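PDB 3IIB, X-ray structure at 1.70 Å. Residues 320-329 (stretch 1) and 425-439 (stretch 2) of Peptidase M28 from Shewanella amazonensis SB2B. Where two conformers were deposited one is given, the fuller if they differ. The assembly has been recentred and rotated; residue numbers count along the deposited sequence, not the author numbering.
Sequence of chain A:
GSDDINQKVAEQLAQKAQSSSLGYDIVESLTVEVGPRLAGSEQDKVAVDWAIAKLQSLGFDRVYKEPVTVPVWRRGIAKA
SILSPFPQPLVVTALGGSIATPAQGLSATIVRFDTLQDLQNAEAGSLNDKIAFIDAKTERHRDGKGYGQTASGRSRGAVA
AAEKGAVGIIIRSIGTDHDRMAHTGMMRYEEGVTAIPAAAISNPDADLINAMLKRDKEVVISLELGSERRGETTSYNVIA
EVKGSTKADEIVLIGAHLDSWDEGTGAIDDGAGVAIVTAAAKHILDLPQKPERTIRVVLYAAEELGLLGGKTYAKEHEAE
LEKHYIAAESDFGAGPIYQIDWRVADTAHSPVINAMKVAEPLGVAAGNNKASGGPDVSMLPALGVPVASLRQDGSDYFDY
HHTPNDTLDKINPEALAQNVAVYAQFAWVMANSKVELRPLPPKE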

# COMPACT_ATOMS: atom_id res chain seq x y z
N GLU A 320 -28.66 33.18 -11.64
CA GLU A 320 -28.55 32.34 -12.81
C GLU A 320 -29.11 30.93 -12.58
O GLU A 320 -29.23 30.15 -13.53
CB GLU A 320 -27.09 32.24 -13.22
CG GLU A 320 -26.87 31.82 -14.65
CD GLU A 320 -25.40 31.52 -14.97
OE1 GLU A 320 -24.67 31.01 -14.08
OE2 GLU A 320 -24.97 31.70 -16.14
N LEU A 321 -29.39 30.57 -11.33
CA LEU A 321 -29.76 29.16 -11.01
C LEU A 321 -31.05 28.73 -11.68
O LEU A 321 -31.25 27.55 -11.99
CB LEU A 321 -29.89 28.96 -9.50
CG LEU A 321 -28.55 29.05 -8.74
CD1 LEU A 321 -28.69 28.69 -7.27
CD2 LEU A 321 -27.43 28.21 -9.37
N GLU A 322 -31.98 29.66 -11.85
CA GLU A 322 -33.23 29.32 -12.48
C GLU A 322 -32.99 28.82 -13.90
O GLU A 322 -33.75 28.00 -14.40
CB GLU A 322 -34.15 30.54 -12.52
CG GLU A 322 -35.56 30.22 -12.85
CD GLU A 322 -36.47 31.36 -12.41
OE1 GLU A 322 -36.63 32.32 -13.21
OE2 GLU A 322 -37.06 31.27 -11.31
N LYS A 323 -31.94 29.32 -14.54
CA LYS A 323 -31.56 28.88 -15.88
C LYS A 323 -30.61 27.67 -15.93
O LYS A 323 -30.19 27.26 -16.99
CB LYS A 323 -30.96 30.06 -16.66
CG LYS A 323 -32.01 31.08 -17.14
CD LYS A 323 -32.84 30.51 -18.29
CE LYS A 323 -33.82 31.53 -18.85
NZ LYS A 323 -34.51 31.04 -20.07
N HIS A 324 -30.24 27.11 -14.77
CA HIS A 324 -29.49 25.85 -14.71
C HIS A 324 -30.47 24.73 -14.97
O HIS A 324 -31.39 24.50 -14.20
CB HIS A 324 -28.80 25.65 -13.37
CG HIS A 324 -27.54 26.42 -13.25
ND1 HIS A 324 -27.49 27.79 -13.41
CD2 HIS A 324 -26.26 26.01 -13.04
CE1 HIS A 324 -26.24 28.19 -13.27
NE2 HIS A 324 -25.47 27.14 -13.07
N TYR A 325 -30.33 24.08 -16.10
CA TYR A 325 -31.28 23.04 -16.48
C TYR A 325 -31.11 21.81 -15.57
O TYR A 325 -32.08 21.30 -15.01
CB TYR A 325 -31.06 22.69 -17.95
CG TYR A 325 -32.03 21.66 -18.48
CD1 TYR A 325 -33.40 21.92 -18.56
CD2 TYR A 325 -31.56 20.45 -18.96
CE1 TYR A 325 -34.28 20.95 -19.06
CE2 TYR A 325 -32.45 19.47 -19.44
CZ TYR A 325 -33.77 19.75 -19.51
OH TYR A 325 -34.60 18.76 -19.99
N ILE A 326 -29.87 21.35 -15.42
CA ILE A 326 -29.53 20.21 -14.59
C ILE A 326 -28.07 20.30 -14.27
O ILE A 326 -27.30 20.87 -15.06
CB ILE A 326 -29.87 18.88 -15.27
CG1 ILE A 326 -29.81 17.72 -14.26
CG2 ILE A 326 -28.93 18.63 -16.46
CD1 ILE A 326 -30.71 16.50 -14.66
N ALA A 327 -27.69 19.77 -13.12
CA ALA A 327 -26.30 19.71 -12.69
C ALA A 327 -25.91 18.30 -12.25
O ALA A 327 -26.74 17.61 -11.68
CB ALA A 327 -26.07 20.68 -11.51
N ALA A 328 -24.65 17.90 -12.48
CA ALA A 328 -24.12 16.59 -12.06
C ALA A 328 -22.63 16.71 -11.84
O ALA A 328 -21.99 17.59 -12.42
CB ALA A 328 -24.40 15.46 -13.08
N GLU A 329 -22.11 15.87 -10.96
CA GLU A 329 -20.68 15.89 -10.62
C GLU A 329 -20.10 14.48 -10.55
O GLU A 329 -20.70 13.60 -9.94
CB GLU A 329 -20.43 16.59 -9.31
CG GLU A 329 -18.98 16.52 -8.89
CD GLU A 329 -18.63 17.36 -7.66
OE1 GLU A 329 -19.35 17.23 -6.65
OE2 GLU A 329 -17.62 18.13 -7.72
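Stretch 2 (425-439) QFAWVMANSKVELRP

Stretch 1 opens with a turn of helical phi/psi at 320-322 and becomes a strand from His324 to Glu329. Stretch 2 enters as the last part of a helix, from Gln425 to about Asn432, then continues as an irregular tail to Pro439, which follows a cis peptide bond. Helix and strand run nearly antiparallel, their N-to-C directions 166° apart and their axes 9.0 Å apart at closest approach. Along the helix, Ala328 CA lies nearest Ala427 CA (9.2 Å) and Ile326 CA nearest Met430 CA (7.6 Å); beyond it, the tail brings Leu437 CA to 7.3 Å from Tyr325 CA.

The strand's alternation sets the packing. Ile326 and Ala328 point toward stretch 2, with Ala327 turned away between them. On the helix, Phe426 and Met430, one turn apart, answer them: Ala328 CB meets Phe426 CE2 at 3.8 Å, while Ile326 CG2 lies 4.1 Å from Phe426 CZ and 3.9 Å from Met430 CB. Met430 is modelled as selenomethionine.

Tyr325 keeps the alternation at its CA-to-CB bond, which points away, but the end of its long side chain (chi1 t) comes back to stretch 2, and it is the residue most covered by the contact. Leu437 CD1 sits over one face of the Tyr325 ring, 3.6 Å from its centroid and 16° off the normal, a CH-pi contact. Tyr325 OH donates a 2.6 Å hydrogen bond to Val435 O, tying a buried hydroxyl to the tail's backbone.

Arg438 closes the other end with an extended side chain. Arg438 NH2 gives a hydrogen bond of 2.9 Å to His324 O and a weak one of 2.8 Å to Leu321 O, so one guanidinium nitrogen gathers carbonyls from the turn and the strand's start. Water 1 accepts from Arg438 NE and lies 2.9 Å from both that atom and Tyr325 O, linking the two.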

# COMPACT_ATOMS: atom_id res chain seq x y z
N GLN A 425 -22.70 11.40 -23.21
CA GLN A 425 -24.08 11.13 -23.52
C GLN A 425 -25.01 11.99 -22.64
O GLN A 425 -25.96 12.61 -23.13
CB GLN A 425 -24.44 9.65 -23.30
CG GLN A 425 -23.72 8.70 -24.25
CD GLN A 425 -24.24 7.29 -24.24
OE1 GLN A 425 -24.75 6.83 -23.22
NE2 GLN A 425 -24.14 6.59 -25.38
N PHE A 426 -24.76 11.98 -21.33
CA PHE A 426 -25.57 12.77 -20.42
C PHE A 426 -25.58 14.25 -20.81
O PHE A 426 -26.65 14.88 -20.86
CB PHE A 426 -25.05 12.61 -18.98
CG PHE A 426 -25.78 13.44 -17.96
CD1 PHE A 426 -26.97 13.00 -17.41
CD2 PHE A 426 -25.25 14.64 -17.50
CE1 PHE A 426 -27.63 13.74 -16.44
CE2 PHE A 426 -25.93 15.40 -16.55
CZ PHE A 426 -27.11 14.95 -16.03
N ALA A 427 -24.41 14.84 -20.98
CA ALA A 427 -24.33 16.26 -21.26
C ALA A 427 -24.99 16.56 -22.61
O ALA A 427 -25.74 17.50 -22.71
CB ALA A 427 -22.90 16.79 -21.21
N TRP A 428 -24.78 15.71 -23.61
CA TRP A 428 -25.42 15.94 -24.91
C TRP A 428 -26.95 15.78 -24.83
O TRP A 428 -27.70 16.66 -25.26
CB TRP A 428 -24.84 15.04 -25.99
CG TRP A 428 -25.47 15.35 -27.29
CD1 TRP A 428 -26.44 14.64 -27.93
CD2 TRP A 428 -25.22 16.50 -28.08
NE1 TRP A 428 -26.81 15.29 -29.09
CE2 TRP A 428 -26.07 16.43 -29.21
CE3 TRP A 428 -24.36 17.59 -27.94
CZ2 TRP A 428 -26.08 17.41 -30.18
CZ3 TRP A 428 -24.40 18.59 -28.92
CH2 TRP A 428 -25.25 18.48 -30.01
N VAL A 429 -27.43 14.66 -24.31
CA VAL A 429 -28.86 14.46 -24.20
C VAL A 429 -29.53 15.56 -23.37
O VAL A 429 -30.53 16.15 -23.80
CB VAL A 429 -29.20 13.04 -23.65
CG1 VAL A 429 -30.68 12.92 -23.39
CG2 VAL A 429 -28.76 11.95 -24.68
N MSE A 430 -28.94 15.93 -22.23
CA MSE A 430 -29.54 16.97 -21.43
C MSE A 430 -29.48 18.36 -22.07
O MSE A 430 -30.43 19.14 -21.91
CB MSE A 430 -28.91 17.04 -20.04
CG MSE A 430 -29.11 15.82 -19.18
SE MSE A 430 -30.97 15.56 -18.66
CE MSE A 430 -31.32 14.50 -19.88
N ALA A 431 -28.39 18.66 -22.80
CA ALA A 431 -28.25 19.95 -23.47
C ALA A 431 -29.17 20.11 -24.67
O ALA A 431 -29.30 21.21 -25.20
CB ALA A 431 -26.78 20.21 -23.91
N ASN A 432 -29.81 19.01 -25.07
CA ASN A 432 -30.76 19.03 -26.20
C ASN A 432 -32.18 18.54 -25.84
O ASN A 432 -33.08 18.51 -26.69
CB ASN A 432 -30.14 18.26 -27.35
CG ASN A 432 -28.91 18.95 -27.89
OD1 ASN A 432 -29.03 19.95 -28.58
ND2 ASN A 432 -27.71 18.47 -27.50
N SER A 433 -32.41 18.25 -24.57
CA SER A 433 -33.69 17.70 -24.14
C SER A 433 -34.78 18.74 -24.11
O SER A 433 -34.54 19.90 -23.76
CB SER A 433 -33.57 17.13 -22.74
OG SER A 433 -34.79 16.48 -22.32
N LYS A 434 -35.97 18.33 -24.48
CA LYS A 434 -37.15 19.18 -24.32
C LYS A 434 -37.97 18.96 -23.05
O LYS A 434 -39.01 19.60 -22.89
CB LYS A 434 -38.06 18.98 -25.55
CG LYS A 434 -37.37 19.30 -26.85
CD LYS A 434 -36.92 20.72 -26.89
N VAL A 435 -37.53 18.05 -22.18
CA VAL A 435 -38.27 17.72 -20.98
C VAL A 435 -38.21 18.89 -20.00
O VAL A 435 -37.14 19.44 -19.72
CB VAL A 435 -37.73 16.42 -20.31
CG1 VAL A 435 -38.60 16.02 -19.10
CG2 VAL A 435 -37.64 15.27 -21.38
N GLU A 436 -39.36 19.19 -19.42
CA GLU A 436 -39.43 20.16 -18.34
C GLU A 436 -39.05 19.47 -17.05
O GLU A 436 -39.74 18.56 -16.61
CB GLU A 436 -40.83 20.81 -18.26
CG GLU A 436 -40.98 21.70 -17.06
CD GLU A 436 -39.94 22.81 -17.07
OE1 GLU A 436 -39.97 23.61 -18.02
OE2 GLU A 436 -39.12 22.87 -16.13
N LEU A 437 -37.96 19.90 -16.42
CA LEU A 437 -37.44 19.23 -15.24
C LEU A 437 -37.92 19.80 -13.89
O LEU A 437 -37.69 19.20 -12.83
CB LEU A 437 -35.90 19.19 -15.27
CG LEU A 437 -35.22 18.54 -16.48
CD1 LEU A 437 -33.70 18.52 -16.19
CD2 LEU A 437 -35.80 17.11 -16.74
N ARG A 438 -38.62 20.92 -13.93
CA ARG A 438 -39.03 21.62 -12.74
C ARG A 438 -40.59 21.62 -12.69
O ARG A 438 -41.27 21.43 -13.71
CB ARG A 438 -38.48 23.04 -12.79
CG ARG A 438 -36.98 23.12 -12.73
CD ARG A 438 -36.55 24.54 -12.79
NE ARG A 438 -35.09 24.65 -12.79
CZ ARG A 438 -34.39 25.48 -12.02
NH1 ARG A 438 -35.01 26.31 -11.21
NH2 ARG A 438 -33.07 25.47 -12.06
N PRO A 439 -41.15 21.83 -11.50
CA PRO A 439 -40.51 21.98 -10.22
C PRO A 439 -40.12 20.65 -9.60
O PRO A 439 -40.76 19.63 -9.85
CB PRO A 439 -41.60 22.63 -9.38
CG PRO A 439 -42.85 21.99 -9.87
CD PRO A 439 -42.62 21.85 -11.36
O HOH W 1 -34.39 23.04 -15.04